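Local coordinates for protein TqaA (Penicillium aethiopicum, PDB 5EJD) that probably releases, by cyclisation in this terminal condensation-like domain, the peptide that a fungal nonribosomal peptide synthetase carries on phosphopantetheine, at residues T91-H96 and L139-G144; R149-S154 and V162-I167; A230-P235 and P374-V379. One frame throughout, in Å; residues are numbered along the deposited sequence.

Contact 1 (T91-H96 and L139-G144)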
ATOM      1  N   THR A  91     -14.435 -11.371   1.623  1.00 30.82           N
ATOM      2  CA  THR A  91     -13.538 -12.256   2.276  1.00 27.10           C
ATOM      3  C   THR A  91     -13.711 -12.101   3.777  1.00 29.73           C
ATOM      4  O   THR A  91     -13.832 -10.996   4.316  1.00 27.98           O
ATOM      5  CB  THR A  91     -12.116 -11.938   1.820  1.00 27.82           C
ATOM      6  OG1 THR A  91     -12.019 -12.220   0.419  1.00 27.08           O
ATOM      7  CG2 THR A  91     -11.090 -12.721   2.574  1.00 27.07           C
ATOM      8  N   SER A  92     -13.662 -13.241   4.445  1.00 30.06           N
ATOM      9  CA  SER A  92     -13.759 -13.352   5.886  1.00 32.10           C
ATOM     10  C   SER A  92     -12.424 -13.911   6.384  1.00 32.10           C
ATOM     11  O   SER A  92     -11.794 -14.691   5.674  1.00 36.27           O
ATOM     12  CB  SER A  92     -14.914 -14.329   6.191  1.00 35.94           C
ATOM     13  OG  SER A  92     -14.802 -14.930   7.466  1.00 35.97           O
ATOM     14  N   PHE A  93     -11.987 -13.526   7.576  1.00 30.60           N
ATOM     15  CA  PHE A  93     -10.690 -13.965   8.100  1.00 32.50           C
ATOM     16  C   PHE A  93     -10.860 -14.756   9.376  1.00 36.82           C
ATOM     17  O   PHE A  93     -11.621 -14.373  10.241  1.00 38.87           O
ATOM     18  CB  PHE A  93      -9.795 -12.774   8.421  1.00 30.97           C
ATOM     19  CG  PHE A  93      -9.424 -11.970   7.230  1.00 32.79           C
ATOM     20  CD1 PHE A  93     -10.280 -11.011   6.739  1.00 34.41           C
ATOM     21  CD2 PHE A  93      -8.226 -12.182   6.587  1.00 31.79           C
ATOM     22  CE1 PHE A  93      -9.930 -10.251   5.634  1.00 35.83           C
ATOM     23  CE2 PHE A  93      -7.894 -11.455   5.461  1.00 31.77           C
ATOM     24  CZ  PHE A  93      -8.740 -10.468   5.000  1.00 32.59           C
ATOM     25  N   VAL A  94     -10.058 -15.788   9.551  1.00 39.00           N
ATOM     26  CA  VAL A  94     -10.194 -16.659  10.707  1.00 39.49           C
ATOM     27  C   VAL A  94      -8.858 -17.282  11.032  1.00 38.53           C
ATOM     28  O   VAL A  94      -7.963 -17.269  10.209  1.00 38.41           O
ATOM     29  CB  VAL A  94     -11.297 -17.692  10.373  1.00 43.83           C
ATOM     30  CG1 VAL A  94     -10.774 -19.103  10.297  1.00 45.91           C
ATOM     31  CG2 VAL A  94     -12.463 -17.559  11.314  1.00 41.68           C
ATOM     32  N   GLU A  95      -8.678 -17.760  12.254  1.00 46.43           N
ATOM     33  CA  GLU A  95      -7.462 -18.519  12.605  1.00 50.07           C
ATOM     34  C   GLU A  95      -7.607 -20.037  12.607  1.00 47.58           C
ATOM     35  O   GLU A  95      -8.581 -20.601  13.040  1.00 50.59           O
ATOM     36  CB  GLU A  95      -6.818 -17.993  13.914  1.00 53.72           C
ATOM     37  CG  GLU A  95      -5.593 -17.141  13.606  1.00 68.38           C
ATOM     38  CD  GLU A  95      -4.926 -16.478  14.808  1.00 75.97           C
ATOM     39  OE1 GLU A  95      -5.486 -16.563  15.950  1.00 62.13           O
ATOM     40  OE2 GLU A  95      -3.847 -15.844  14.551  1.00 72.49           O
ATOM     41  N   HIS A  96      -6.588 -20.706  12.108  1.00 57.35           N
ATOM     42  CA  HIS A  96      -6.549 -22.169  12.131  1.00 64.32           C
ATOM     43  C   HIS A  96      -5.160 -22.616  12.537  1.00 64.02           C
ATOM     44  O   HIS A  96      -4.181 -22.296  11.840  1.00 56.72           O
ATOM     45  CB  HIS A  96      -6.940 -22.720  10.776  1.00 71.57           C
ATOM     46  CG  HIS A  96      -6.893 -24.210  10.699  1.00 79.91           C
ATOM     47  ND1 HIS A  96      -5.767 -24.903  10.304  1.00 81.05           N
ATOM     48  CD2 HIS A  96      -7.845 -25.142  10.938  1.00 80.27           C
ATOM     49  CE1 HIS A  96      -6.022 -26.200  10.307  1.00 81.80           C
ATOM     50  NE2 HIS A  96      -7.277 -26.371  10.690  1.00 88.18           N
ATOM     51  N   LEU A 139     -14.647  -4.599  17.389  1.00 41.47           N
ATOM     52  CA  LEU A 139     -14.089  -5.196  16.198  1.00 37.17           C
ATOM     53  C   LEU A 139     -13.345  -6.474  16.563  1.00 37.67           C
ATOM     54  O   LEU A 139     -12.500  -6.483  17.445  1.00 34.53           O
ATOM     55  CB  LEU A 139     -13.117  -4.221  15.547  1.00 37.85           C
ATOM     56  CG  LEU A 139     -12.482  -4.719  14.265  1.00 37.84           C
ATOM     57  CD1 LEU A 139     -13.491  -4.724  13.123  1.00 41.50           C
ATOM     58  CD2 LEU A 139     -11.286  -3.865  13.937  1.00 38.25           C
ATOM     59  N   ASN A 140     -13.641  -7.546  15.838  1.00 36.16           N
ATOM     60  CA  ASN A 140     -12.906  -8.775  16.009  1.00 36.97           C
ATOM     61  C   ASN A 140     -12.758  -9.489  14.672  1.00 37.88           C
ATOM     62  O   ASN A 140     -13.546 -10.372  14.350  1.00 37.66           O
ATOM     63  CB  ASN A 140     -13.628  -9.649  17.021  1.00 40.97           C
ATOM     64  CG  ASN A 140     -12.964 -11.002  17.210  1.00 38.11           C
ATOM     65  OD1 ASN A 140     -11.764 -11.131  17.140  1.00 35.45           O
ATOM     66  ND2 ASN A 140     -13.771 -12.001  17.447  1.00 43.19           N
ATOM     67  N   VAL A 141     -11.808  -9.022  13.857  1.00 34.34           N
ATOM     68  CA  VAL A 141     -11.708  -9.457  12.485  1.00 30.61           C
ATOM     69  C   VAL A 141     -11.478 -10.955  12.406  1.00 32.21           C
ATOM     70  O   VAL A 141     -12.139 -11.647  11.622  1.00 33.59           O
ATOM     71  CB  VAL A 141     -10.607  -8.708  11.775  1.00 33.13           C
ATOM     72  CG1 VAL A 141     -10.244  -9.392  10.466  1.00 32.34           C
ATOM     73  CG2 VAL A 141     -11.035  -7.276  11.508  1.00 34.56           C
ATOM     74  N   LEU A 142     -10.645 -11.482  13.295  1.00 32.52           N
ATOM     75  CA  LEU A 142     -10.349 -12.910  13.316  1.00 35.19           C
ATOM     76  C   LEU A 142     -11.476 -13.818  13.813  1.00 37.97           C
ATOM     77  O   LEU A 142     -11.337 -15.030  13.826  1.00 45.20           O
ATOM     78  CB  LEU A 142      -9.078 -13.160  14.125  1.00 36.25           C
ATOM     79  CG  LEU A 142      -7.809 -12.700  13.407  1.00 39.17           C
ATOM     80  CD1 LEU A 142      -6.602 -12.836  14.310  1.00 38.03           C
ATOM     81  CD2 LEU A 142      -7.588 -13.455  12.101  1.00 39.52           C
ATOM     82  N   GLY A 143     -12.593 -13.252  14.249  1.00 40.54           N
ATOM     83  CA  GLY A 143     -13.796 -14.058  14.532  1.00 37.25           C
ATOM     84  C   GLY A 143     -14.561 -14.484  13.290  1.00 37.02           C
ATOM     85  O   GLY A 143     -15.525 -15.233  13.384  1.00 44.06           O
ATOM     86  N   GLY A 144     -14.177 -13.967  12.127  1.00 35.15           N
ATOM     87  CA  GLY A 144     -14.733 -14.443  10.855  1.00 31.88           C
ATOM     88  C   GLY A 144     -15.870 -13.647  10.284  1.00 31.57           C
ATOM     89  O   GLY A 144     -16.323 -13.919   9.195  1.00 37.94           O
TER
HETATM   90  O   HOH W   1     -13.330 -11.655   9.186  1.00 29.94           O

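Contact 2 (R149-S154 and V162-I167)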
ATOM      1  N   ARG A 149     -18.475  -3.600   5.303  1.00 29.83           N
ATOM      2  CA  ARG A 149     -19.878  -3.330   5.550  1.00 29.77           C
ATOM      3  C   ARG A 149     -20.200  -1.882   5.244  1.00 29.09           C
ATOM      4  O   ARG A 149     -19.391  -0.999   5.488  1.00 26.16           O
ATOM      5  CB  ARG A 149     -20.234  -3.559   7.006  1.00 32.58           C
ATOM      6  CG  ARG A 149     -19.645  -4.815   7.597  1.00 41.67           C
ATOM      7  CD  ARG A 149     -20.487  -5.571   8.646  1.00 43.43           C
ATOM      8  NE  ARG A 149     -20.158  -5.092   9.975  1.00 51.65           N
ATOM      9  CZ  ARG A 149     -20.586  -5.659  11.103  1.00 52.66           C
ATOM     10  NH1 ARG A 149     -21.387  -6.714  11.049  1.00 50.11           N
ATOM     11  NH2 ARG A 149     -20.208  -5.177  12.301  1.00 50.04           N
ATOM     12  N   PHE A 150     -21.419  -1.661   4.787  1.00 26.29           N
ATOM     13  CA  PHE A 150     -21.878  -0.371   4.391  1.00 26.57           C
ATOM     14  C   PHE A 150     -22.967   0.171   5.311  1.00 27.74           C
ATOM     15  O   PHE A 150     -23.824  -0.563   5.784  1.00 28.72           O
ATOM     16  CB  PHE A 150     -22.453  -0.462   2.977  1.00 25.74           C
ATOM     17  CG  PHE A 150     -21.478  -0.963   1.968  1.00 24.95           C
ATOM     18  CD1 PHE A 150     -21.292  -2.313   1.775  1.00 24.47           C
ATOM     19  CD2 PHE A 150     -20.726  -0.072   1.224  1.00 25.95           C
ATOM     20  CE1 PHE A 150     -20.351  -2.772   0.886  1.00 24.42           C
ATOM     21  CE2 PHE A 150     -19.831  -0.521   0.285  1.00 25.14           C
ATOM     22  CZ  PHE A 150     -19.634  -1.875   0.124  1.00 24.94           C
ATOM     23  N   THR A 151     -22.933   1.487   5.506  1.00 27.83           N
ATOM     24  CA  THR A 151     -23.918   2.218   6.269  1.00 30.18           C
ATOM     25  C   THR A 151     -24.404   3.407   5.449  1.00 30.34           C
ATOM     26  O   THR A 151     -23.629   4.109   4.794  1.00 30.84           O
ATOM     27  CB  THR A 151     -23.329   2.764   7.586  1.00 33.00           C
ATOM     28  OG1 THR A 151     -22.893   1.688   8.411  1.00 34.11           O
ATOM     29  CG2 THR A 151     -24.349   3.559   8.350  1.00 33.42           C
ATOM     30  N   LEU A 152     -25.694   3.669   5.531  1.00 32.06           N
ATOM     31  CA  LEU A 152     -26.289   4.808   4.845  1.00 33.84           C
ATOM     32  C   LEU A 152     -27.128   5.619   5.853  1.00 32.31           C
ATOM     33  O   LEU A 152     -28.130   5.119   6.369  1.00 32.89           O
ATOM     34  CB  LEU A 152     -27.127   4.246   3.716  1.00 35.37           C
ATOM     35  CG  LEU A 152     -27.703   5.161   2.682  1.00 39.97           C
ATOM     36  CD1 LEU A 152     -26.626   6.034   2.059  1.00 46.55           C
ATOM     37  CD2 LEU A 152     -28.360   4.294   1.628  1.00 40.52           C
ATOM     38  N   VAL A 153     -26.703   6.842   6.146  1.00 31.22           N
ATOM     39  CA  VAL A 153     -27.371   7.682   7.127  1.00 31.96           C
ATOM     40  C   VAL A 153     -27.992   8.880   6.449  1.00 31.77           C
ATOM     41  O   VAL A 153     -27.294   9.675   5.890  1.00 32.78           O
ATOM     42  CB  VAL A 153     -26.380   8.158   8.180  1.00 32.19           C
ATOM     43  CG1 VAL A 153     -27.051   9.004   9.233  1.00 35.47           C
ATOM     44  CG2 VAL A 153     -25.739   6.972   8.866  1.00 31.98           C
ATOM     45  N   SER A 154     -29.321   9.014   6.520  1.00 34.22           N
ATOM     46  CA  SER A 154     -30.048  10.072   5.791  1.00 35.44           C
ATOM     47  C   SER A 154     -30.832  11.016   6.686  1.00 37.80           C
ATOM     48  O   SER A 154     -31.462  10.595   7.649  1.00 33.85           O
ATOM     49  CB  SER A 154     -31.036   9.476   4.795  1.00 35.85           C
ATOM     50  OG  SER A 154     -31.331   8.165   5.140  1.00 44.73           O
ATOM     51  N   VAL A 162     -25.087  10.450   4.337  1.00 30.11           N
ATOM     52  CA  VAL A 162     -23.728  10.006   4.484  1.00 28.09           C
ATOM     53  C   VAL A 162     -23.680   8.543   4.190  1.00 28.01           C
ATOM     54  O   VAL A 162     -24.384   7.764   4.794  1.00 29.82           O
ATOM     55  CB  VAL A 162     -23.178  10.256   5.856  1.00 27.69           C
ATOM     56  CG1 VAL A 162     -21.769   9.696   5.935  1.00 28.62           C
ATOM     57  CG2 VAL A 162     -23.132  11.752   6.141  1.00 26.27           C
ATOM     58  N   LEU A 163     -22.808   8.180   3.253  1.00 31.03           N
ATOM     59  CA  LEU A 163     -22.510   6.793   2.940  1.00 29.96           C
ATOM     60  C   LEU A 163     -21.163   6.421   3.550  1.00 28.48           C
ATOM     61  O   LEU A 163     -20.182   7.108   3.332  1.00 26.95           O
ATOM     62  CB  LEU A 163     -22.446   6.594   1.429  1.00 31.87           C
ATOM     63  CG  LEU A 163     -21.904   5.239   0.955  1.00 34.08           C
ATOM     64  CD1 LEU A 163     -22.938   4.156   1.110  1.00 34.86           C
ATOM     65  CD2 LEU A 163     -21.509   5.363  -0.487  1.00 40.15           C
ATOM     66  N   THR A 164     -21.108   5.251   4.160  1.00 28.28           N
ATOM     67  CA  THR A 164     -19.927   4.779   4.819  1.00 28.79           C
ATOM     68  C   THR A 164     -19.548   3.376   4.355  1.00 30.03           C
ATOM     69  O   THR A 164     -20.386   2.501   4.232  1.00 28.04           O
ATOM     70  CB  THR A 164     -20.225   4.845   6.302  1.00 31.01           C
ATOM     71  OG1 THR A 164     -19.900   6.170   6.737  1.00 37.62           O
ATOM     72  CG2 THR A 164     -19.499   3.868   7.093  1.00 36.70           C
ATOM     73  N   ILE A 165     -18.253   3.172   4.105  1.00 30.91           N
ATOM     74  CA  ILE A 165     -17.672   1.861   3.839  1.00 30.08           C
ATOM     75  C   ILE A 165     -16.655   1.598   4.938  1.00 27.49           C
ATOM     76  O   ILE A 165     -15.655   2.313   5.035  1.00 25.92           O
ATOM     77  CB  ILE A 165     -16.933   1.851   2.494  1.00 34.28           C
ATOM     78  CG1 ILE A 165     -17.805   2.581   1.483  1.00 41.32           C
ATOM     79  CG2 ILE A 165     -16.611   0.411   2.081  1.00 36.29           C
ATOM     80  CD1 ILE A 165     -17.355   2.577   0.031  1.00 48.02           C
ATOM     81  N   GLN A 166     -16.878   0.551   5.708  1.00 25.57           N
ATOM     82  CA  GLN A 166     -15.895   0.090   6.666  1.00 26.84           C
ATOM     83  C   GLN A 166     -15.092  -1.051   6.101  1.00 25.80           C
ATOM     84  O   GLN A 166     -15.616  -1.877   5.368  1.00 29.32           O
ATOM     85  CB  GLN A 166     -16.558  -0.376   7.956  1.00 26.70           C
ATOM     86  CG  GLN A 166     -17.191   0.774   8.683  1.00 26.42           C
ATOM     87  CD  GLN A 166     -17.859   0.356   9.961  1.00 27.37           C
ATOM     88  OE1 GLN A 166     -17.747  -0.782  10.403  1.00 30.21           O
ATOM     89  NE2 GLN A 166     -18.464   1.307  10.620  1.00 28.58           N
ATOM     90  N   ILE A 167     -13.823  -1.099   6.453  1.00 22.82           N
ATOM     91  CA  ILE A 167     -12.917  -2.027   5.818  1.00 22.86           C
ATOM     92  C   ILE A 167     -11.649  -2.219   6.647  1.00 20.50           C
ATOM     93  O   ILE A 167     -11.151  -1.283   7.245  1.00 21.77           O
ATOM     94  CB  ILE A 167     -12.599  -1.545   4.367  1.00 22.21           C
ATOM     95  CG1 ILE A 167     -11.797  -2.579   3.603  1.00 21.77           C
ATOM     96  CG2 ILE A 167     -11.837  -0.239   4.380  1.00 22.59           C
ATOM     97  CD1 ILE A 167     -11.768  -2.287   2.109  1.00 22.10           C
TER

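Contact 3 (A230-P235 and P374-V379)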
ATOM      1  N   ALA A 230      24.971  -8.586   8.138  1.00 47.83           N
ATOM      2  CA  ALA A 230      24.203  -7.457   8.636  1.00 48.74           C
ATOM      3  C   ALA A 230      23.652  -7.771   9.993  1.00 45.31           C
ATOM      4  O   ALA A 230      23.451  -8.937  10.345  1.00 43.41           O
ATOM      5  CB  ALA A 230      23.062  -7.141   7.694  1.00 55.79           C
ATOM      6  N   LYS A 231      23.398  -6.718  10.749  1.00 43.15           N
ATOM      7  CA  LYS A 231      22.712  -6.819  12.007  1.00 49.35           C
ATOM      8  C   LYS A 231      21.559  -5.845  12.014  1.00 45.61           C
ATOM      9  O   LYS A 231      21.678  -4.735  11.494  1.00 46.76           O
ATOM     10  CB  LYS A 231      23.693  -6.456  13.143  1.00 59.67           C
ATOM     11  CG  LYS A 231      23.433  -7.197  14.415  1.00 74.59           C
ATOM     12  CD  LYS A 231      23.022  -8.645  14.151  1.00 80.04           C
ATOM     13  CE  LYS A 231      22.537  -9.383  15.421  1.00 85.84           C
ATOM     14  NZ  LYS A 231      22.916 -10.833  15.421  1.00 91.65           N
ATOM     15  N   MET A 232      20.430  -6.262  12.574  1.00 43.92           N
ATOM     16  CA  MET A 232      19.261  -5.402  12.628  1.00 42.34           C
ATOM     17  C   MET A 232      19.045  -4.919  14.036  1.00 39.96           C
ATOM     18  O   MET A 232      18.587  -5.649  14.881  1.00 45.07           O
ATOM     19  CB  MET A 232      18.015  -6.100  12.110  1.00 43.74           C
ATOM     20  CG  MET A 232      16.947  -5.076  11.756  1.00 47.15           C
ATOM     21  SD  MET A 232      15.408  -5.762  11.097  1.00 49.16           S
ATOM     22  CE  MET A 232      14.450  -4.266  11.474  1.00 63.61           C
ATOM     23  N   ALA A 233      19.416  -3.682  14.284  1.00 42.11           N
ATOM     24  CA  ALA A 233      19.346  -3.142  15.606  1.00 43.61           C
ATOM     25  C   ALA A 233      17.941  -2.620  15.871  1.00 44.77           C
ATOM     26  O   ALA A 233      17.201  -2.296  14.945  1.00 47.54           O
ATOM     27  CB  ALA A 233      20.357  -2.023  15.776  1.00 45.49           C
ATOM     28  N   VAL A 234      17.618  -2.519  17.156  1.00 41.28           N
ATOM     29  CA  VAL A 234      16.385  -1.983  17.618  1.00 34.92           C
ATOM     30  C   VAL A 234      16.646  -0.573  18.158  1.00 38.12           C
ATOM     31  O   VAL A 234      17.162  -0.427  19.232  1.00 42.70           O
ATOM     32  CB  VAL A 234      15.818  -2.867  18.719  1.00 33.41           C
ATOM     33  CG1 VAL A 234      14.485  -2.317  19.226  1.00 34.15           C
ATOM     34  CG2 VAL A 234      15.682  -4.316  18.235  1.00 31.09           C
ATOM     35  N   PRO A 235      16.291   0.473  17.398  1.00 39.42           N
ATOM     36  CA  PRO A 235      16.626   1.818  17.829  1.00 38.36           C
ATOM     37  C   PRO A 235      15.798   2.338  18.977  1.00 37.93           C
ATOM     38  O   PRO A 235      16.250   3.264  19.632  1.00 35.44           O
ATOM     39  CB  PRO A 235      16.376   2.677  16.576  1.00 36.81           C
ATOM     40  CG  PRO A 235      15.484   1.875  15.727  1.00 38.51           C
ATOM     41  CD  PRO A 235      15.814   0.439  16.001  1.00 39.96           C
ATOM     42  N   PRO A 374      10.723  -9.364  14.439  1.00 35.27           N
ATOM     43  CA  PRO A 374      10.005  -8.179  13.949  1.00 34.63           C
ATOM     44  C   PRO A 374      10.911  -7.059  13.446  1.00 31.96           C
ATOM     45  O   PRO A 374      12.026  -6.907  13.921  1.00 37.65           O
ATOM     46  CB  PRO A 374       9.250  -7.689  15.193  1.00 34.66           C
ATOM     47  CG  PRO A 374      10.154  -8.079  16.327  1.00 36.30           C
ATOM     48  CD  PRO A 374      10.851  -9.360  15.908  1.00 35.72           C
ATOM     49  N   LEU A 375      10.414  -6.290  12.496  1.00 32.24           N
ATOM     50  CA  LEU A 375      10.991  -5.007  12.152  1.00 31.92           C
ATOM     51  C   LEU A 375      10.658  -4.038  13.253  1.00 29.92           C
ATOM     52  O   LEU A 375       9.552  -4.047  13.737  1.00 31.31           O
ATOM     53  CB  LEU A 375      10.395  -4.485  10.860  1.00 32.24           C
ATOM     54  CG  LEU A 375      10.631  -5.381   9.633  1.00 32.56           C
ATOM     55  CD1 LEU A 375       9.744  -4.944   8.458  1.00 31.23           C
ATOM     56  CD2 LEU A 375      12.102  -5.398   9.239  1.00 29.49           C
ATOM     57  N   SER A 376      11.626  -3.232  13.683  1.00 29.84           N
ATOM     58  CA  SER A 376      11.380  -2.293  14.762  1.00 31.88           C
ATOM     59  C   SER A 376      11.235  -0.857  14.289  1.00 30.32           C
ATOM     60  O   SER A 376      10.777  -0.009  15.038  1.00 28.74           O
ATOM     61  CB  SER A 376      12.438  -2.388  15.874  1.00 33.19           C
ATOM     62  OG  SER A 376      13.718  -2.399  15.327  1.00 42.97           O
ATOM     63  N   LEU A 377      11.672  -0.580  13.075  1.00 29.40           N
ATOM     64  CA  LEU A 377      11.472   0.738  12.470  1.00 30.15           C
ATOM     65  C   LEU A 377      11.023   0.532  11.006  1.00 29.30           C
ATOM     66  O   LEU A 377      11.610  -0.296  10.280  1.00 26.26           O
ATOM     67  CB  LEU A 377      12.740   1.539  12.485  1.00 29.98           C
ATOM     68  CG  LEU A 377      12.567   2.895  11.828  1.00 34.35           C
ATOM     69  CD1 LEU A 377      11.802   3.827  12.705  1.00 37.30           C
ATOM     70  CD2 LEU A 377      13.917   3.518  11.557  1.00 37.45           C
ATOM     71  N   ILE A 378       9.952   1.214  10.608  1.00 24.33           N
ATOM     72  CA  ILE A 378       9.462   1.089   9.263  1.00 24.51           C
ATOM     73  C   ILE A 378       9.210   2.479   8.677  1.00 24.90           C
ATOM     74  O   ILE A 378       8.500   3.283   9.281  1.00 23.12           O
ATOM     75  CB  ILE A 378       8.177   0.284   9.194  1.00 28.56           C
ATOM     76  CG1 ILE A 378       8.377  -1.054   9.855  1.00 29.56           C
ATOM     77  CG2 ILE A 378       7.750   0.093   7.744  1.00 29.72           C
ATOM     78  CD1 ILE A 378       7.132  -1.887   9.975  1.00 30.95           C
ATOM     79  N   VAL A 379       9.782   2.740   7.499  1.00 23.65           N
ATOM     80  CA  VAL A 379       9.580   3.980   6.805  1.00 25.58           C
ATOM     81  C   VAL A 379       8.637   3.765   5.619  1.00 27.15           C
ATOM     82  O   VAL A 379       8.902   2.893   4.799  1.00 25.72           O
ATOM     83  CB  VAL A 379      10.899   4.495   6.269  1.00 28.26           C
ATOM     84  CG1 VAL A 379      10.679   5.765   5.473  1.00 30.73           C
ATOM     85  CG2 VAL A 379      11.850   4.762   7.404  1.00 30.12           C
TER

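Contact 1 (T91-H96 and L139-G144)
Ser92 and Gly144 form the polar end of a contact in which the loop 139-144 lies against strand 91-96, an outermost strand of the three-stranded antiparallel sheet 38-44, 99-106, 91-96 in this condensation domain. The loop is folded by two overlapping type I turns, Asn140 to Gly143 and Val141 to Gly144, whose second closing bond runs from Gly144 N to Val141 O. At chi1 157° the hydroxyl of Ser92 is swung away from its own backbone nitrogen and toward the loop; OG donates to Gly144 O over a short 2.5 Å, meeting the oxygen at a C=O...donor angle of 119°, tilted from the carbonyl plane. With an alanine at this position the Gly144 carbonyl would probably lose its hydroxyl donor, and this end of the loop would be held less firmly against the strand. Gly144 itself lies close to the strand: its CA reaches Phe93 O at 3.2 Å in a CA-H...O contact, and a side chain there would press on Val94 CG2. Phe93 and Val141 extend alongside each other, CB of Phe93 being 4.0 Å from CG1 of Val141, with the same methyl set obliquely to the ring. Gln49 and Ile53 of helix 47-54 pack on that ring too. Leu142 instead slants across the extended chain of Glu95, placing its CD1 methyl 4.0 Å from Glu95 CD, while Ile53 touches Leu142 from the helix. A water links the two backbones: lying in plane at the edge of the Phe93 ring, it accepts from Phe93 N at 2.8 Å and donates to Val141 O at 2.7 Å.

Contact 2 (R149-S154 and V162-I167)
Arg149 to Val153 pair with Gln166 to Val162 as antiparallel strands, their axes 4.7 Å apart at closest approach and their directions 165° apart. Arg149-Gln166, Thr151-Thr164 and Val153-Val162 are hydrogen-bonded pairs; Val153 N to Val162 O, at 2.8 Å, is almost straight (177°), whereas Arg149 N to Gln166 O is weak at 3.3 Å. On the face carrying the threonines, Thr151 CB lies 4.0 Å from Thr164 CB. Their hydroxyls bond outside the pair: Thr151 OG1 with Arg113 and, weakly, Thr164 OG1 with Asn62. Gln166 likewise sends its amide NE2 to Asp135, and helix 123-135 packs on Val153 and Val162. The opposite face is apolar. The Phe150 ring lies alongside the Ile165 chain, and Phe150 CE2 approaches Ile165 CG2 at 3.8 Å, oblique to the ring. Leu152 CD1 and Leu163 CD1 meet at 4.2 Å, with helix 72-85 packed on Phe150 and Leu152. This is a beta hairpin within a mixed sheet that has helices on both faces, in keeping with the CoA-dependent acyltransferase-like fold of condensation domains.

Contact 3 (A230-P235 and P374-V379)
Met232 meets Leu375, and Pro235 meets Leu377, where the loop following helix 218-227 leans on the entry to strand 377-381. That strand lies inside the mixed six-stranded sheet of the condensation domain, between strands 423-429 and 294-301. The touching parts, 232-235 and 374-377, run 52° apart end to end and are not paired as strands. Apolar contact is concentrated at two places. At the first, Met232 reaches in with its chain extended and CG anti to the backbone nitrogen (chi1 -162°), so that the terminal methyl does the touching: CE lies 3.4 Å from CD2 of Leu375 and 3.6 Å from Leu375 CA. The sulfur follows behind, with SD 3.8 Å from the same CD2. Met232 thus crosses the leucine at a slant and meets both its branch and its backbone. Val296 of strand 294-301 touches Met232 as well, while Phe321 of strand 320-327 packs on Leu375. At the second place the proline ring takes over, Pro235 CG lying 4.3 Å from CB of Leu377; Leu286 of helix 274-289 touches both residues, which ties the loop to helix and sheet together. Polar groups come near one another between these places without a hydrogen bond. At chi1 47° Ser376 turns OG toward the loop, 3.5 Å from Ala233 O. The backbone of Ser376 bonds with Val423 of the neighbouring strand, and Pro235 O accepts a hydrogen bond from His289. The bound 4'-phosphopantetheine is about 13 Å from the Leu375 side chain, so the contact joins parts of the fold at a distance from the ligand. Two carbons of the loop also approach the serine: Val234 CG1 stands 3.9 Å from Ser376 CB, and Pro235 CD stands 3.6 Å from Ser376 OG.

Contact 2 is the buried one of the three, with nine of its ten touching residues enclosed; contacts 1 and 3 are only partly buried: contact 1 sets a loop against a strand, contact 3 a loop against the entry to one. Chemistry follows: the paired strands of contact 2 are joined by regular backbone bonds, contact 1 combines one hydroxyl bond and a bridging water with side-chain packing, and contact 3 rests mainly on van der Waals contact, without a hydrogen bond between its segments. The strands involved belong to three different sheets. The nearest atoms of contacts 1 and 2 are about 6 Å apart; contact 3 lies across the chain's centre from contact 2, centres about 38 Å apart.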